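Local coordinates for Endonuclease/exonuclease/phosphatase (Leptotrichia buccalis C-1013-b, PDB 3TEB), which probably acts as a metal-dependent endonuclease or exonuclease of the DNase I-like endonuclease/exonuclease/phosphatase family, cutting phosphodiester bonds, at residues D207-S215 against V254-V262; M4-L15 against K33-N44. All coordinates share one frame; numbering follows the deposited sequence.

Strands 4-10 and 259-264 are neighbours in one sheet of the DNase I-like fold, so contacts 1 and 2, their centres about 12 Å apart, meet directly. At the metal end S255 OG of contact 1 probably hydrogen-bonds N10 O of contact 2, at 2.6 Å; at the far end E261 OE1 forms a salt bridge with K33 NZ, at 2.7 Å. The magnesium site lies where both contacts run out into loops: E42 in contact 2 holds the ion, and the side chain of D256 in contact 1 comes within about 4 Å of it. H12 of contact 2 also borders the site, its side chain about 3 Å from that of D256.

Contact 1: residues D207-S215 against V254-V262; sequences DDGITVDKS and VSDHFGIEV
F258 N gives T211 O an almost straight hydrogen bond, 2.7 Å long with 174° at the hydrogen and the donor in the carbonyl plane. It ties together the two sheets of the DNase I-like sandwich: 259-262 belongs to one, while V212 and D213 pair with strand 225-233 of the other, where T211 and V212 together face K226 in a classic beta bulge. The F258 ring lies against the backbone of I210 to V212 and the CB of D213. I210 O sits at its edge, 3.7 Å from CD2, and D213 CB reaches CZ obliquely at 3.7 Å. T211 turns OG1 between its own N and carbonyl carbon (chi1 55°), where it bonds L228 N and D229 OD1, and this sets CG2 against the CG1-CD1 arm of I260, 3.7 Å from CG1. S255, D256 and H257 spell the Ser-Asp-His signature of this superfamily, whose histidine is usually catalytic; H257 ND1 is held by D229 OD1, consistent with the Asp-His pair of relatives. One methyl of V212 covers a face of that imidazole: CG2 stands 3.9 Å from the ring centroid, 20° off the normal, displaced toward the rim where ND1 and CE1 lie.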
loop_
_atom_site.group_PDB
_atom_site.type_symbol
_atom_site.label_atom_id
_atom_site.label_comp_id
_atom_site.label_asym_id
_atom_site.label_seq_id
_atom_site.Cartn_x
_atom_site.Cartn_y
_atom_site.Cartn_z
ATOM N N ASP A 207 12.282 -3.244 -14.090
ATOM C CA ASP A 207 12.956 -4.516 -13.852
ATOM C C ASP A 207 11.932 -5.634 -14.071
ATOM O O ASP A 207 10.843 -5.377 -14.598
ATOM C CB ASP A 207 13.547 -4.555 -12.434
ATOM C CG ASP A 207 12.505 -4.254 -11.332
ATOM O OD1 ASP A 207 11.275 -4.199 -11.623
ATOM O OD2 ASP A 207 12.934 -4.077 -10.161
ATOM N N ASP A 208 12.272 -6.860 -13.663
ATOM C CA ASP A 208 11.381 -8.026 -13.817
ATOM C C ASP A 208 10.047 -7.926 -13.061
ATOM O O ASP A 208 9.082 -8.621 -13.394
ATOM C CB ASP A 208 12.112 -9.311 -13.427
ATOM C CG ASP A 208 12.617 -9.298 -11.990
ATOM O OD1 ASP A 208 12.126 -8.492 -11.156
ATOM O OD2 ASP A 208 13.518 -10.118 -11.702
ATOM N N GLY A 209 10.021 -7.074 -12.037
ATOM C CA GLY A 209 8.798 -6.720 -11.343
ATOM C C GLY A 209 8.320 -7.663 -10.253
ATOM O O GLY A 209 7.255 -7.441 -9.683
ATOM N N ILE A 210 9.099 -8.703 -9.962
ATOM C CA ILE A 210 8.775 -9.695 -8.929
ATOM C C ILE A 210 8.674 -9.060 -7.539
ATOM O O ILE A 210 9.615 -8.394 -7.101
ATOM C CB ILE A 210 9.850 -10.826 -8.928
ATOM C CG1 ILE A 210 9.881 -11.534 -10.291
ATOM C CG2 ILE A 210 9.648 -11.838 -7.779
ATOM C CD1 ILE A 210 8.507 -11.995 -10.804
ATOM N N THR A 211 7.544 -9.265 -6.854
ATOM C CA THR A 211 7.353 -8.718 -5.493
ATOM C C THR A 211 7.336 -9.741 -4.358
ATOM O O THR A 211 7.496 -9.378 -3.197
ATOM C CB THR A 211 6.092 -7.813 -5.355
ATOM O OG1 THR A 211 4.918 -8.519 -5.775
ATOM C CG2 THR A 211 6.246 -6.550 -6.160
ATOM N N VAL A 212 7.112 -11.005 -4.685
ATOM C CA VAL A 212 7.171 -12.076 -3.697
ATOM C C VAL A 212 8.075 -13.161 -4.246
ATOM O O VAL A 212 7.919 -13.573 -5.394
ATOM C CB VAL A 212 5.780 -12.665 -3.398
ATOM C CG1 VAL A 212 5.865 -13.725 -2.313
ATOM C CG2 VAL A 212 4.825 -11.571 -2.977
ATOM N N ASP A 213 9.027 -13.604 -3.431
ATOM C CA ASP A 213 9.971 -14.645 -3.817
ATOM C C ASP A 213 10.008 -15.676 -2.694
ATOM O O ASP A 213 10.279 -15.330 -1.551
ATOM C CB ASP A 213 11.350 -14.015 -4.035
ATOM C CG ASP A 213 12.383 -14.988 -4.603
ATOM O OD1 ASP A 213 12.306 -16.214 -4.359
ATOM O OD2 ASP A 213 13.304 -14.496 -5.292
ATOM N N LYS A 214 9.719 -16.935 -3.009
ATOM C CA LYS A 214 9.755 -17.987 -1.989
ATOM C C LYS A 214 10.922 -18.972 -2.192
ATOM O O LYS A 214 10.713 -20.133 -2.559
ATOM C CB LYS A 214 8.415 -18.728 -1.916
ATOM C CG LYS A 214 7.231 -17.862 -1.539
ATOM C CD LYS A 214 6.000 -18.724 -1.288
ATOM C CE LYS A 214 4.699 -17.915 -1.369
ATOM N NZ LYS A 214 4.393 -17.138 -0.128
ATOM N N SER A 215 12.147 -18.503 -1.950
ATOM C CA SER A 215 13.336 -19.338 -2.091
ATOM C C SER A 215 13.567 -20.169 -0.829
ATOM O O SER A 215 13.230 -19.740 0.278
ATOM C CB SER A 215 14.560 -18.474 -2.383
ATOM O OG SER A 215 14.299 -17.599 -3.462
ATOM N N VAL A 254 12.756 -6.146 4.183
ATOM C CA VAL A 254 12.089 -5.645 5.405
ATOM C C VAL A 254 10.749 -6.309 5.707
ATOM O O VAL A 254 10.125 -6.030 6.730
ATOM C CB VAL A 254 11.869 -4.114 5.388
ATOM C CG1 VAL A 254 13.185 -3.391 5.196
ATOM C CG2 VAL A 254 10.851 -3.716 4.322
ATOM N N SER A 255 10.313 -7.187 4.815
ATOM C CA SER A 255 9.047 -7.870 4.980
ATOM C C SER A 255 9.064 -9.245 4.310
ATOM O O SER A 255 10.121 -9.737 3.917
ATOM C CB SER A 255 7.957 -7.005 4.380
ATOM O OG SER A 255 6.697 -7.610 4.550
ATOM N N ASP A 256 7.897 -9.874 4.198
ATOM C CA ASP A 256 7.764 -11.095 3.404
ATOM C C ASP A 256 7.316 -10.798 1.965
ATOM O O ASP A 256 7.170 -11.713 1.153
ATOM C CB ASP A 256 6.873 -12.150 4.097
ATOM C CG ASP A 256 5.420 -11.710 4.270
ATOM O OD1 ASP A 256 5.050 -10.548 3.952
ATOM O OD2 ASP A 256 4.626 -12.552 4.744
ATOM N N HIS A 257 7.095 -9.510 1.679
ATOM C CA HIS A 257 6.865 -8.982 0.332
ATOM C C HIS A 257 7.943 -7.946 0.084
ATOM O O HIS A 257 8.400 -7.306 1.030
ATOM C CB HIS A 257 5.536 -8.230 0.275
ATOM C CG HIS A 257 4.323 -9.104 0.232
ATOM N ND1 HIS A 257 3.374 -9.000 -0.762
ATOM C CD2 HIS A 257 3.879 -10.064 1.081
ATOM C CE1 HIS A 257 2.410 -9.876 -0.537
ATOM N NE2 HIS A 257 2.689 -10.529 0.579
ATOM N N PHE A 258 8.342 -7.753 -1.173
ATOM C CA PHE A 258 9.184 -6.606 -1.520
ATOM C C PHE A 258 8.291 -5.421 -1.883
ATOM O O PHE A 258 7.094 -5.584 -2.177
ATOM C CB PHE A 258 10.121 -6.909 -2.682
ATOM C CG PHE A 258 10.793 -8.248 -2.605
ATOM C CD1 PHE A 258 11.305 -8.729 -1.399
ATOM C CD2 PHE A 258 10.944 -9.023 -3.754
ATOM C CE1 PHE A 258 11.933 -9.969 -1.341
ATOM C CE2 PHE A 258 11.573 -10.253 -3.706
ATOM C CZ PHE A 258 12.066 -10.730 -2.501
ATOM N N GLY A 259 8.870 -4.225 -1.861
ATOM C CA GLY A 259 8.097 -3.021 -2.152
ATOM C C GLY A 259 8.262 -2.572 -3.586
ATOM O O GLY A 259 9.233 -2.943 -4.242
ATOM N N ILE A 260 7.309 -1.780 -4.071
ATOM C CA ILE A 260 7.385 -1.175 -5.396
ATOM C C ILE A 260 7.572 0.313 -5.243
ATOM O O ILE A 260 6.935 0.967 -4.413
ATOM C CB ILE A 260 6.118 -1.435 -6.245
ATOM C CG1 ILE A 260 5.979 -2.913 -6.574
ATOM C CG2 ILE A 260 6.157 -0.652 -7.549
ATOM C CD1 ILE A 260 4.620 -3.251 -7.102
ATOM N N GLU A 261 8.446 0.829 -6.085
ATOM C CA GLU A 261 8.878 2.190 -6.037
ATOM C C GLU A 261 8.722 2.750 -7.456
ATOM O O GLU A 261 9.355 2.274 -8.398
ATOM C CB GLU A 261 10.325 2.182 -5.571
ATOM C CG GLU A 261 11.042 3.503 -5.602
ATOM C CD GLU A 261 12.570 3.345 -5.682
ATOM O OE1 GLU A 261 13.267 4.393 -5.654
ATOM O OE2 GLU A 261 13.071 2.190 -5.787
ATOM N N VAL A 262 7.866 3.757 -7.604
ATOM C CA VAL A 262 7.456 4.259 -8.916
ATOM C C VAL A 262 7.695 5.764 -9.019
ATOM O O VAL A 262 7.419 6.503 -8.069
ATOM C CB VAL A 262 5.951 3.936 -9.162
ATOM C CG1 VAL A 262 5.389 4.744 -10.292
ATOM C CG2 VAL A 262 5.762 2.466 -9.454
#

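Contact 2: residues M4-L15 against K33-N44; sequences MKILTVNVHAWL and KQYDVIAMQEVN. With MG (magnesium ion), chain C.
Strands 4-10 and 37-41 run parallel, 4.7 Å apart with 11° between their directions, a ladder from I6-V37 to N10-Q41 that joins the two strands of a beta-alpha-beta unit closed by helix 19-33. Before the ladder, D36 grips K5 twice: its N bonds K5 O, and its OD2 takes K5 N from above the carboxylate plane, while OD1 turns to H101. The Y35 ring is sandwiched, with L7 CB centred over one face, 3.8 Å from the centroid, and K33 CB over the opposite face. V9 CG1 and M40 CG then lie side by side on the same face of the sheet as L7, 4.1 Å apart. Where the second strand turns its corner at E42, A13 N bonds E42 O.

At the metal end, N10 swings CG anti to its N (chi1 178°), and ND2 reaches E42 OE2 at 2.9 Å on the anti lone pair, the amide standing at 83° to the carboxylate. N10 OD1 takes H12 N at 3.2 Å in an Asx turn, so both ends of the amide are fixed. H12 turns CD2 at its ring edge toward E42 OE1, while ND1 bonds E16. E42 OE2 binds magnesium at 1.8 Å, making N10 a second-shell residue that probably helps orient the metal ligand.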
loop_
_atom_site.group_PDB
_atom_site.type_symbol
_atom_site.label_atom_id
_atom_site.label_comp_id
_atom_site.label_asym_id
_atom_site.label_seq_id
_atom_site.Cartn_x
_atom_site.Cartn_y
_atom_site.Cartn_z
HETATM N N MSE A 4 7.241 13.117 -9.099
HETATM C CA MSE A 4 6.749 12.609 -7.828
HETATM C C MSE A 4 7.107 11.120 -7.678
HETATM O O MSE A 4 6.898 10.336 -8.605
HETATM C CB MSE A 4 5.244 12.873 -7.738
HETATM C CG MSE A 4 4.525 12.178 -6.601
HETATM SE SE MSE A 4 2.630 12.625 -6.550
HETATM C CE MSE A 4 2.629 13.961 -5.114
ATOM N N LYS A 5 7.663 10.753 -6.521
ATOM C CA LYS A 5 8.074 9.372 -6.232
ATOM C C LYS A 5 7.154 8.713 -5.206
ATOM O O LYS A 5 6.915 9.242 -4.122
ATOM C CB LYS A 5 9.534 9.315 -5.757
ATOM C CG LYS A 5 10.540 9.919 -6.741
ATOM C CD LYS A 5 11.833 10.398 -6.070
ATOM C CE LYS A 5 12.901 9.292 -6.024
ATOM N NZ LYS A 5 14.216 9.738 -5.450
ATOM N N ILE A 6 6.658 7.539 -5.572
ATOM C CA ILE A 6 5.699 6.775 -4.790
ATOM C C ILE A 6 6.326 5.439 -4.345
ATOM O O ILE A 6 7.112 4.853 -5.092
ATOM C CB ILE A 6 4.497 6.455 -5.673
ATOM C CG1 ILE A 6 3.562 7.621 -5.739
ATOM C CG2 ILE A 6 3.678 5.300 -5.135
ATOM C CD1 ILE A 6 2.299 7.204 -6.418
ATOM N N LEU A 7 5.965 4.956 -3.149
ATOM C CA LEU A 7 6.369 3.634 -2.661
ATOM C C LEU A 7 5.177 2.889 -2.064
ATOM O O LEU A 7 4.355 3.482 -1.361
ATOM C CB LEU A 7 7.465 3.785 -1.610
ATOM C CG LEU A 7 7.760 2.638 -0.639
ATOM C CD1 LEU A 7 8.484 1.507 -1.322
ATOM C CD2 LEU A 7 8.581 3.149 0.505
ATOM N N THR A 8 5.079 1.592 -2.346
ATOM C CA THR A 8 4.069 0.737 -1.703
ATOM C C THR A 8 4.720 -0.521 -1.137
ATOM O O THR A 8 5.555 -1.143 -1.791
ATOM C CB THR A 8 2.889 0.346 -2.649
ATOM O OG1 THR A 8 1.914 -0.407 -1.915
ATOM C CG2 THR A 8 3.371 -0.511 -3.822
ATOM N N VAL A 9 4.342 -0.905 0.073
ATOM C CA VAL A 9 4.997 -2.029 0.722
ATOM C C VAL A 9 4.093 -2.684 1.763
ATOM O O VAL A 9 3.569 -2.025 2.662
ATOM C CB VAL A 9 6.402 -1.622 1.283
ATOM C CG1 VAL A 9 6.316 -0.421 2.192
ATOM C CG2 VAL A 9 7.049 -2.762 1.980
ATOM N N ASN A 10 3.881 -3.985 1.593
ATOM C CA ASN A 10 3.197 -4.801 2.592
ATOM C C ASN A 10 4.211 -5.088 3.676
ATOM O O ASN A 10 5.200 -5.769 3.422
ATOM C CB ASN A 10 2.727 -6.102 1.952
ATOM C CG ASN A 10 2.040 -7.026 2.934
ATOM O OD1 ASN A 10 2.512 -7.232 4.060
ATOM N ND2 ASN A 10 0.916 -7.613 2.501
ATOM N N VAL A 11 4.009 -4.562 4.875
ATOM C CA VAL A 11 5.128 -4.537 5.826
ATOM C C VAL A 11 5.179 -5.714 6.788
ATOM O O VAL A 11 6.117 -5.829 7.588
ATOM C CB VAL A 11 5.222 -3.202 6.595
ATOM C CG1 VAL A 11 5.832 -2.136 5.698
ATOM C CG2 VAL A 11 3.859 -2.787 7.152
ATOM N N HIS A 12 4.174 -6.581 6.691
ATOM C CA HIS A 12 4.040 -7.741 7.554
ATOM C C HIS A 12 4.349 -7.333 9.002
ATOM O O HIS A 12 5.144 -7.975 9.684
ATOM C CB HIS A 12 4.973 -8.851 7.053
ATOM C CG HIS A 12 4.568 -10.234 7.471
ATOM N ND1 HIS A 12 5.488 -11.198 7.832
ATOM C CD2 HIS A 12 3.350 -10.821 7.574
ATOM C CE1 HIS A 12 4.853 -12.317 8.141
ATOM N NE2 HIS A 12 3.555 -12.114 7.996
ATOM N N ALA A 13 3.724 -6.252 9.458
ATOM C CA ALA A 13 4.070 -5.608 10.728
ATOM C C ALA A 13 4.079 -6.503 11.980
ATOM O O ALA A 13 3.052 -7.098 12.322
ATOM C CB ALA A 13 3.150 -4.432 10.956
ATOM N N TRP A 14 5.226 -6.546 12.669
ATOM C CA TRP A 14 5.414 -7.261 13.950
ATOM C C TRP A 14 5.270 -8.774 13.829
ATOM O O TRP A 14 4.934 -9.467 14.809
ATOM C CB TRP A 14 4.477 -6.765 15.060
ATOM C CG TRP A 14 4.501 -5.309 15.326
ATOM C CD1 TRP A 14 3.445 -4.474 15.255
ATOM C CD2 TRP A 14 5.628 -4.501 15.717
ATOM N NE1 TRP A 14 3.826 -3.196 15.569
ATOM C CE2 TRP A 14 5.163 -3.183 15.857
ATOM C CE3 TRP A 14 6.983 -4.762 15.955
ATOM C CZ2 TRP A 14 5.996 -2.127 16.228
ATOM C CZ3 TRP A 14 7.810 -3.705 16.328
ATOM C CH2 TRP A 14 7.310 -2.408 16.462
ATOM N N LEU A 15 5.523 -9.274 12.628
ATOM C CA LEU A 15 5.439 -10.691 12.330
ATOM C C LEU A 15 6.708 -11.083 11.594
ATOM O O LEU A 15 6.797 -12.172 10.994
ATOM C CB LEU A 15 4.222 -10.985 11.465
ATOM C CG LEU A 15 2.843 -10.568 11.964
ATOM C CD1 LEU A 15 1.838 -10.845 10.864
ATOM C CD2 LEU A 15 2.456 -11.298 13.238
ATOM N N LYS A 33 15.208 8.885 0.147
ATOM C CA LYS A 33 14.458 8.979 -1.103
ATOM C C LYS A 33 13.418 10.090 -1.105
ATOM O O LYS A 33 13.051 10.615 -2.170
ATOM C CB LYS A 33 13.844 7.623 -1.458
ATOM C CG LYS A 33 14.919 6.605 -1.788
ATOM C CD LYS A 33 14.595 5.773 -3.012
ATOM C CE LYS A 33 15.879 5.360 -3.740
ATOM N NZ LYS A 33 15.679 4.092 -4.515
ATOM N N GLN A 34 12.968 10.452 0.095
ATOM C CA GLN A 34 12.029 11.556 0.287
ATOM C C GLN A 34 10.714 11.322 -0.432
ATOM O O GLN A 34 10.153 12.245 -0.990
ATOM C CB GLN A 34 12.654 12.889 -0.163
ATOM C CG GLN A 34 13.716 13.420 0.780
ATOM C CD GLN A 34 13.140 13.792 2.131
ATOM O OE1 GLN A 34 12.171 14.551 2.217
ATOM N NE2 GLN A 34 13.724 13.253 3.193
ATOM N N TYR A 35 10.219 10.091 -0.408
ATOM C CA TYR A 35 8.978 9.760 -1.102
ATOM C C TYR A 35 7.846 10.739 -0.785
ATOM O O TYR A 35 7.718 11.215 0.343
ATOM C CB TYR A 35 8.533 8.338 -0.758
ATOM C CG TYR A 35 9.477 7.252 -1.216
ATOM C CD1 TYR A 35 9.632 6.962 -2.573
ATOM C CD2 TYR A 35 10.202 6.502 -0.294
ATOM C CE1 TYR A 35 10.496 5.959 -2.999
ATOM C CE2 TYR A 35 11.060 5.495 -0.705
ATOM C CZ TYR A 35 11.204 5.231 -2.060
ATOM O OH TYR A 35 12.060 4.238 -2.481
ATOM N N ASP A 36 7.031 11.036 -1.788
ATOM C CA ASP A 36 5.883 11.897 -1.588
ATOM C C ASP A 36 4.783 11.154 -0.863
ATOM O O ASP A 36 4.107 11.718 0.002
ATOM C CB ASP A 36 5.347 12.410 -2.918
ATOM C CG ASP A 36 6.331 13.311 -3.634
ATOM O OD1 ASP A 36 6.139 14.548 -3.586
ATOM O OD2 ASP A 36 7.298 12.788 -4.235
ATOM N N VAL A 37 4.591 9.889 -1.222
ATOM C CA VAL A 37 3.510 9.094 -0.642
ATOM C C VAL A 37 3.960 7.654 -0.394
ATOM O O VAL A 37 4.458 6.998 -1.304
ATOM C CB VAL A 37 2.261 9.101 -1.564
ATOM C CG1 VAL A 37 1.213 8.109 -1.072
ATOM C CG2 VAL A 37 1.676 10.505 -1.683
ATOM N N ILE A 38 3.786 7.169 0.832
ATOM C CA ILE A 38 4.048 5.766 1.137
ATOM C C ILE A 38 2.744 5.050 1.453
ATOM O O ILE A 38 1.993 5.478 2.339
ATOM C CB ILE A 38 5.003 5.607 2.316
ATOM C CG1 ILE A 38 6.378 6.201 1.995
ATOM C CG2 ILE A 38 5.156 4.134 2.669
ATOM C CD1 ILE A 38 6.598 7.586 2.549
ATOM N N ALA A 39 2.458 3.975 0.721
ATOM C CA ALA A 39 1.267 3.174 0.991
ATOM C C ALA A 39 1.693 1.870 1.665
ATOM O O ALA A 39 2.603 1.199 1.200
ATOM C CB ALA A 39 0.487 2.910 -0.291
HETATM N N MSE A 40 1.053 1.523 2.774
HETATM C CA MSE A 40 1.436 0.347 3.552
HETATM C C MSE A 40 0.248 -0.543 3.868
HETATM O O MSE A 40 -0.849 -0.045 4.192
HETATM C CB MSE A 40 2.098 0.775 4.844
HETATM C CG MSE A 40 3.490 1.287 4.644
HETATM SE SE MSE A 40 4.239 1.860 6.339
HETATM C CE MSE A 40 3.061 3.386 6.644
ATOM N N GLN A 41 0.474 -1.853 3.765
ATOM C CA GLN A 41 -0.524 -2.849 4.124
ATOM C C GLN A 41 0.007 -3.767 5.220
ATOM O O GLN A 41 1.217 -3.806 5.497
ATOM C CB GLN A 41 -0.942 -3.669 2.906
ATOM C CG GLN A 41 -1.370 -2.849 1.703
ATOM C CD GLN A 41 -0.187 -2.280 0.935
ATOM O OE1 GLN A 41 0.829 -2.961 0.747
ATOM N NE2 GLN A 41 -0.305 -1.027 0.494
ATOM N N GLU A 42 -0.904 -4.530 5.821
ATOM C CA GLU A 42 -0.585 -5.400 6.960
ATOM C C GLU A 42 0.151 -4.560 8.025
ATOM O O GLU A 42 1.222 -4.916 8.486
ATOM C CB GLU A 42 0.186 -6.695 6.546
ATOM C CG GLU A 42 -0.572 -7.681 5.601
ATOM C CD GLU A 42 -0.008 -9.136 5.592
ATOM O OE1 GLU A 42 -0.061 -9.833 6.637
ATOM O OE2 GLU A 42 0.466 -9.619 4.533
ATOM N N VAL A 43 -0.426 -3.420 8.377
ATOM C CA VAL A 43 0.110 -2.570 9.432
ATOM C C VAL A 43 -0.637 -2.935 10.698
ATOM O O VAL A 43 -1.857 -2.805 10.746
ATOM C CB VAL A 43 -0.102 -1.072 9.118
ATOM C CG1 VAL A 43 0.252 -0.224 10.309
ATOM C CG2 VAL A 43 0.732 -0.659 7.926
ATOM N N ASN A 44 0.085 -3.393 11.718
ATOM C CA ASN A 44 -0.553 -3.960 12.915
ATOM C C ASN A 44 -0.314 -3.159 14.179
ATOM O O ASN A 44 0.693 -2.455 14.316
ATOM C CB ASN A 44 -0.093 -5.409 13.159
ATOM C CG ASN A 44 -0.355 -6.334 11.973
ATOM O OD1 ASN A 44 -1.463 -6.392 11.447
ATOM N ND2 ASN A 44 0.669 -7.075 11.559
HETATM MG MG MG C . 1.235 -11.233 4.551
#